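Local coordinates for short-chain type dehydrogenase/reductase (Mycobacterium ulcerans, PDB 3SVT), which probably catalyses an NAD-dependent oxidation or reduction, as other members of the short-chain dehydrogenase/reductase family do, at residues V96-G101 against V147-I152; V189-P194 against G247-V252. All coordinates share one frame; numbering follows the deposited sequence.

Contact 1 of 2, residues V96-G101 against V147-I152; sequences VHCAGG and VGISSI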
loop_
_atom_site.group_PDB
_atom_site.type_symbol
_atom_site.label_atom_id
_atom_site.label_comp_id
_atom_site.label_asym_id
_atom_site.label_seq_id
_atom_site.Cartn_x
_atom_site.Cartn_y
_atom_site.Cartn_z
ATOM N N VAL B 96 -19.618 11.913 10.392
ATOM C CA VAL B 96 -19.330 11.537 9.025
ATOM C C VAL B 96 -19.041 12.804 8.239
ATOM O O VAL B 96 -19.922 13.693 8.093
ATOM C CB VAL B 96 -20.482 10.770 8.377
ATOM C CG1 VAL B 96 -20.016 10.193 7.008
ATOM C CG2 VAL B 96 -20.976 9.632 9.293
ATOM N N HIS B 97 -17.808 12.901 7.748
ATOM C CA HIS B 97 -17.315 14.115 7.126
ATOM C C HIS B 97 -17.332 13.948 5.606
ATOM O O HIS B 97 -16.461 13.302 5.017
ATOM C CB HIS B 97 -15.936 14.505 7.704
ATOM C CG HIS B 97 -15.278 15.662 7.005
ATOM N ND1 HIS B 97 -15.825 16.930 6.978
ATOM C CD2 HIS B 97 -14.134 15.731 6.278
ATOM C CE1 HIS B 97 -15.044 17.730 6.272
ATOM N NE2 HIS B 97 -14.003 17.032 5.852
ATOM N N CYS B 98 -18.370 14.508 4.986
ATOM C CA CYS B 98 -18.547 14.443 3.537
ATOM C C CYS B 98 -18.278 15.759 2.819
ATOM O O CYS B 98 -18.240 15.774 1.560
ATOM C CB CYS B 98 -19.970 14.019 3.190
ATOM S SG CYS B 98 -20.600 12.723 4.227
ATOM N N ALA B 99 -18.149 16.843 3.582
ATOM C CA ALA B 99 -17.884 18.156 3.010
ATOM C C ALA B 99 -16.494 18.164 2.401
ATOM O O ALA B 99 -15.542 17.675 3.004
ATOM C CB ALA B 99 -18.004 19.239 4.070
ATOM N N GLY B 100 -16.396 18.718 1.201
ATOM C CA GLY B 100 -15.157 18.716 0.443
ATOM C C GLY B 100 -15.471 18.845 -1.027
ATOM O O GLY B 100 -16.571 18.524 -1.462
ATOM N N GLY B 101 -14.510 19.319 -1.799
ATOM C CA GLY B 101 -14.782 19.627 -3.188
ATOM C C GLY B 101 -13.594 19.487 -4.090
ATOM O O GLY B 101 -12.537 19.024 -3.676
ATOM N N VAL B 147 -15.846 9.066 10.684
ATOM C CA VAL B 147 -15.705 8.532 9.351
ATOM C C VAL B 147 -15.461 9.670 8.347
ATOM O O VAL B 147 -16.317 10.556 8.133
ATOM C CB VAL B 147 -16.972 7.735 8.953
ATOM C CG1 VAL B 147 -16.830 7.130 7.508
ATOM C CG2 VAL B 147 -17.269 6.656 10.008
ATOM N N GLY B 148 -14.303 9.639 7.720
ATOM C CA GLY B 148 -13.970 10.588 6.684
ATOM C C GLY B 148 -14.286 10.050 5.310
ATOM O O GLY B 148 -13.930 8.907 4.971
ATOM N N ILE B 149 -14.941 10.868 4.497
ATOM C CA ILE B 149 -15.214 10.467 3.109
ATOM C C ILE B 149 -14.137 10.992 2.162
ATOM O O ILE B 149 -14.024 12.193 1.930
ATOM C CB ILE B 149 -16.574 10.930 2.608
ATOM C CG1 ILE B 149 -17.680 10.509 3.585
ATOM C CG2 ILE B 149 -16.816 10.372 1.183
ATOM C CD1 ILE B 149 -17.863 9.019 3.722
ATOM N N SER B 150 -13.360 10.067 1.615
ATOM C CA SER B 150 -12.247 10.393 0.743
ATOM C C SER B 150 -12.677 10.209 -0.722
ATOM O O SER B 150 -13.731 10.684 -1.099
ATOM C CB SER B 150 -11.050 9.534 1.134
ATOM O OG SER B 150 -9.918 9.754 0.309
ATOM N N SER B 151 -11.861 9.549 -1.542
ATOM C CA SER B 151 -12.193 9.270 -2.941
ATOM C C SER B 151 -11.238 8.248 -3.527
ATOM O O SER B 151 -10.086 8.135 -3.105
ATOM C CB SER B 151 -12.079 10.527 -3.803
ATOM O OG SER B 151 -12.312 10.229 -5.180
ATOM N N ILE B 152 -11.711 7.516 -4.534
ATOM C CA ILE B 152 -10.816 6.684 -5.325
ATOM C C ILE B 152 -9.678 7.506 -5.983
ATOM O O ILE B 152 -8.628 6.962 -6.327
ATOM C CB ILE B 152 -11.588 5.927 -6.407
ATOM C CG1 ILE B 152 -10.669 4.906 -7.104
ATOM C CG2 ILE B 152 -12.201 6.919 -7.391
ATOM C CD1 ILE B 152 -11.428 3.767 -7.767
#
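His97 and its parallel neighbours Val147 and Ile149 carry the backbone bonds of this contact. His97 N donates to Val147 O at 2.8 Å, the N-H...O angle nearly straight (170°) and the donor almost in line with the C=O bond. The carbonyl of the same residue points to the same neighbouring strand, where Ile149 N donates its N-H to His97 O at 2.9 Å, the donor tilted from the carbonyl plane. Val96 CA adds a CA-H...O contact to Val147 O at 3.3 Å, so that this oxygen receives from two consecutive residues.

Apolar packing centres on Ile149, which faces the other strand. Its CG1 lies beside the backbone N (chi1 -52°), and both CB and CG1 come to 3.4 Å from His97 O. The chain bends again at chi2 (-64°), carrying CD1 to within 4.1 Å of Val96 CG1; the two side chains cross at a slant. Cys98 SG touches the middle of the same chain, 3.7 Å from Ile149 CG1. Leu238 and Val230 of helix 227-238 cover Val96 and Ile149.

On the face of the sheet that carries His97 the polar partners come from outside the pair. His97 CB comes to 4.0 Å from Val147 O, while the imidazole beyond it is bonded at both nitrogens, ND1 to Thr17 OG1 and NE2 to Thr127 OG1. These two bonds should fix the rotation of the buried ring. Just beyond the strand, Ser150 OG bonds to Asp172, and Ser151 N-caps the helix that follows, its OG bonded to Ala153 N.

Two parallel strands in register that end together and open into loops are characteristic of the Rossmann-type sheet of the short-chain dehydrogenases; Cys98-Ala99-Gly100 stands where many family members have Asn-Ala-Gly.

Contact 2 of 2, residues V189-P194 against G247-V252; sequences VNSIRP and GQVINV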
loop_
_atom_site.group_PDB
_atom_site.type_symbol
_atom_site.label_atom_id
_atom_site.label_comp_id
_atom_site.label_asym_id
_atom_site.label_seq_id
_atom_site.Cartn_x
_atom_site.Cartn_y
_atom_site.Cartn_z
ATOM N N VAL B 189 -11.213 6.061 14.051
ATOM C CA VAL B 189 -11.179 6.963 12.906
ATOM C C VAL B 189 -10.870 6.141 11.661
ATOM O O VAL B 189 -9.889 5.389 11.636
ATOM C CB VAL B 189 -10.129 8.117 13.064
ATOM C CG1 VAL B 189 -10.281 9.153 11.912
ATOM C CG2 VAL B 189 -10.242 8.782 14.433
ATOM N N ASN B 190 -11.716 6.275 10.645
ATOM C CA ASN B 190 -11.590 5.510 9.413
ATOM C C ASN B 190 -11.922 6.386 8.207
ATOM O O ASN B 190 -12.610 7.408 8.339
ATOM C CB ASN B 190 -12.531 4.281 9.422
ATOM C CG ASN B 190 -12.214 3.279 10.524
ATOM O OD1 ASN B 190 -11.243 2.548 10.428
ATOM N ND2 ASN B 190 -13.059 3.216 11.552
ATOM N N SER B 191 -11.441 5.976 7.034
ATOM C CA SER B 191 -11.754 6.653 5.770
ATOM C C SER B 191 -12.509 5.707 4.822
ATOM O O SER B 191 -12.209 4.517 4.736
ATOM C CB SER B 191 -10.491 7.163 5.084
ATOM O OG SER B 191 -10.808 7.641 3.784
ATOM N N ILE B 192 -13.493 6.261 4.117
ATOM C CA ILE B 192 -14.120 5.623 2.991
ATOM C C ILE B 192 -13.716 6.332 1.685
ATOM O O ILE B 192 -13.869 7.551 1.588
ATOM C CB ILE B 192 -15.665 5.647 3.110
ATOM C CG1 ILE B 192 -16.120 4.977 4.423
ATOM C CG2 ILE B 192 -16.310 4.981 1.908
ATOM C CD1 ILE B 192 -17.552 5.226 4.749
ATOM N N ARG B 193 -13.268 5.569 0.681
ATOM C CA ARG B 193 -12.992 6.112 -0.659
ATOM C C ARG B 193 -14.020 5.608 -1.675
ATOM O O ARG B 193 -13.850 4.507 -2.199
ATOM C CB ARG B 193 -11.622 5.632 -1.138
ATOM C CG ARG B 193 -10.403 6.232 -0.405
ATOM C CD ARG B 193 -9.196 5.428 -0.894
ATOM N NE ARG B 193 -7.897 5.907 -0.494
ATOM C CZ ARG B 193 -6.807 5.129 -0.410
ATOM N NH1 ARG B 193 -6.852 3.812 -0.627
ATOM N NH2 ARG B 193 -5.677 5.672 -0.060
ATOM N N PRO B 194 -15.084 6.378 -1.937
ATOM C CA PRO B 194 -16.049 5.986 -2.943
ATOM C C PRO B 194 -15.497 6.077 -4.356
ATOM O O PRO B 194 -14.640 6.918 -4.634
ATOM C CB PRO B 194 -17.188 7.002 -2.780
ATOM C CG PRO B 194 -16.842 7.873 -1.659
ATOM C CD PRO B 194 -15.459 7.616 -1.235
ATOM N N GLY B 247 -8.485 2.940 11.881
ATOM C CA GLY B 247 -7.316 3.237 11.053
ATOM C C GLY B 247 -7.387 2.693 9.641
ATOM O O GLY B 247 -6.366 2.633 8.957
ATOM N N GLN B 248 -8.588 2.259 9.221
ATOM C CA GLN B 248 -8.769 1.617 7.928
ATOM C C GLN B 248 -9.120 2.623 6.863
ATOM O O GLN B 248 -9.671 3.695 7.179
ATOM C CB GLN B 248 -9.856 0.538 8.030
ATOM C CG GLN B 248 -9.534 -0.554 9.057
ATOM C CD GLN B 248 -8.162 -1.128 8.801
ATOM O OE1 GLN B 248 -7.906 -1.661 7.720
ATOM N NE2 GLN B 248 -7.249 -0.960 9.758
ATOM N N VAL B 249 -8.769 2.290 5.616
ATOM C CA VAL B 249 -9.062 3.118 4.444
ATOM C C VAL B 249 -9.703 2.189 3.400
ATOM O O VAL B 249 -9.028 1.376 2.809
ATOM C CB VAL B 249 -7.804 3.787 3.871
ATOM C CG1 VAL B 249 -8.135 4.515 2.556
ATOM C CG2 VAL B 249 -7.201 4.745 4.869
ATOM N N ILE B 250 -11.020 2.306 3.208
ATOM C CA ILE B 250 -11.832 1.250 2.568
ATOM C C ILE B 250 -12.537 1.789 1.317
ATOM O O ILE B 250 -13.277 2.789 1.408
ATOM C CB ILE B 250 -12.919 0.746 3.577
ATOM C CG1 ILE B 250 -12.270 0.170 4.837
ATOM C CG2 ILE B 250 -13.803 -0.322 2.935
ATOM C CD1 ILE B 250 -13.272 -0.176 6.017
ATOM N N ASN B 251 -12.310 1.158 0.157
ATOM C CA ASN B 251 -12.952 1.588 -1.060
ATOM C C ASN B 251 -14.335 0.975 -1.202
ATOM O O ASN B 251 -14.501 -0.217 -0.972
ATOM C CB ASN B 251 -12.118 1.271 -2.328
ATOM C CG ASN B 251 -10.963 2.234 -2.529
ATOM O OD1 ASN B 251 -10.267 2.566 -1.591
ATOM N ND2 ASN B 251 -10.744 2.668 -3.776
ATOM N N VAL B 252 -15.308 1.818 -1.570
ATOM C CA VAL B 252 -16.677 1.414 -1.961
ATOM C C VAL B 252 -16.799 1.853 -3.420
ATOM O O VAL B 252 -17.286 2.980 -3.730
ATOM C CB VAL B 252 -17.737 2.091 -1.106
ATOM C CG1 VAL B 252 -19.150 1.759 -1.618
ATOM C CG2 VAL B 252 -17.584 1.654 0.373
#
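Arg193 and Val249 meet side chain to side chain at the last strand pairing of a Rossmann-type parallel sheet, where 249-252 runs along 189-194. The arginine chain, extended from CG to NE, crosses the valine obliquely and lays its guanidinium over the methyl: Val249 CG1 sits 3.2 Å above the plane, over its centre, and 3.3 Å from Arg193 CZ. Asn251 OD1 lies at the guanidinium edge, 3.1 Å from Arg193 CD, with the amide and guanidinium planes 81° apart; Asn251 ND2 bonds to Asp253. Arg193 NE forms a salt bridge with Asp172, whose other carboxylate oxygen bonds to Ser191 OG; one acid thus ties two residues on the same face of the sheet.

Backbone bonds alternate along the pair, Ser191 N to Gln248 O and Ile250 N to Ser191 O among them. On the other face Ile192 CG2 packs against Val252 CG2 at 3.9 Å, under Met233 of helix 227-238. Beyond strand 249-252, Ile250 of a second subunit packs on Ile250 of this chain.

At the start of the pair a side chain joins the backbone pattern: Asn190 OD1 accepts the N-H of Gln248 on an in-plane lone pair, 2.9 Å from Gln248 N to Asn190 OD1.

How the contacts relate
From the N terminus, contact 1 comes first: the chain leaves the sheet after strand 94-97, helix 113-140 follows, and strand 144-149 returns beside 94-97, closing a beta-alpha-beta unit. Helix 163-182 then leads to strand 187-198, which lies against 144-149 on its other side. Contact 2 closes the next loop, which holds helices 203-207, 209-218 and 227-238 and ends at strand 249-252. The two closures lie in series; neither nests in nor crosses the other. They join directly through the middle strands, where Gly148 O and Ser150 N probably bond to Ile192 N and O. Together they tie the interior of the sheet to its edge at the subunit interface.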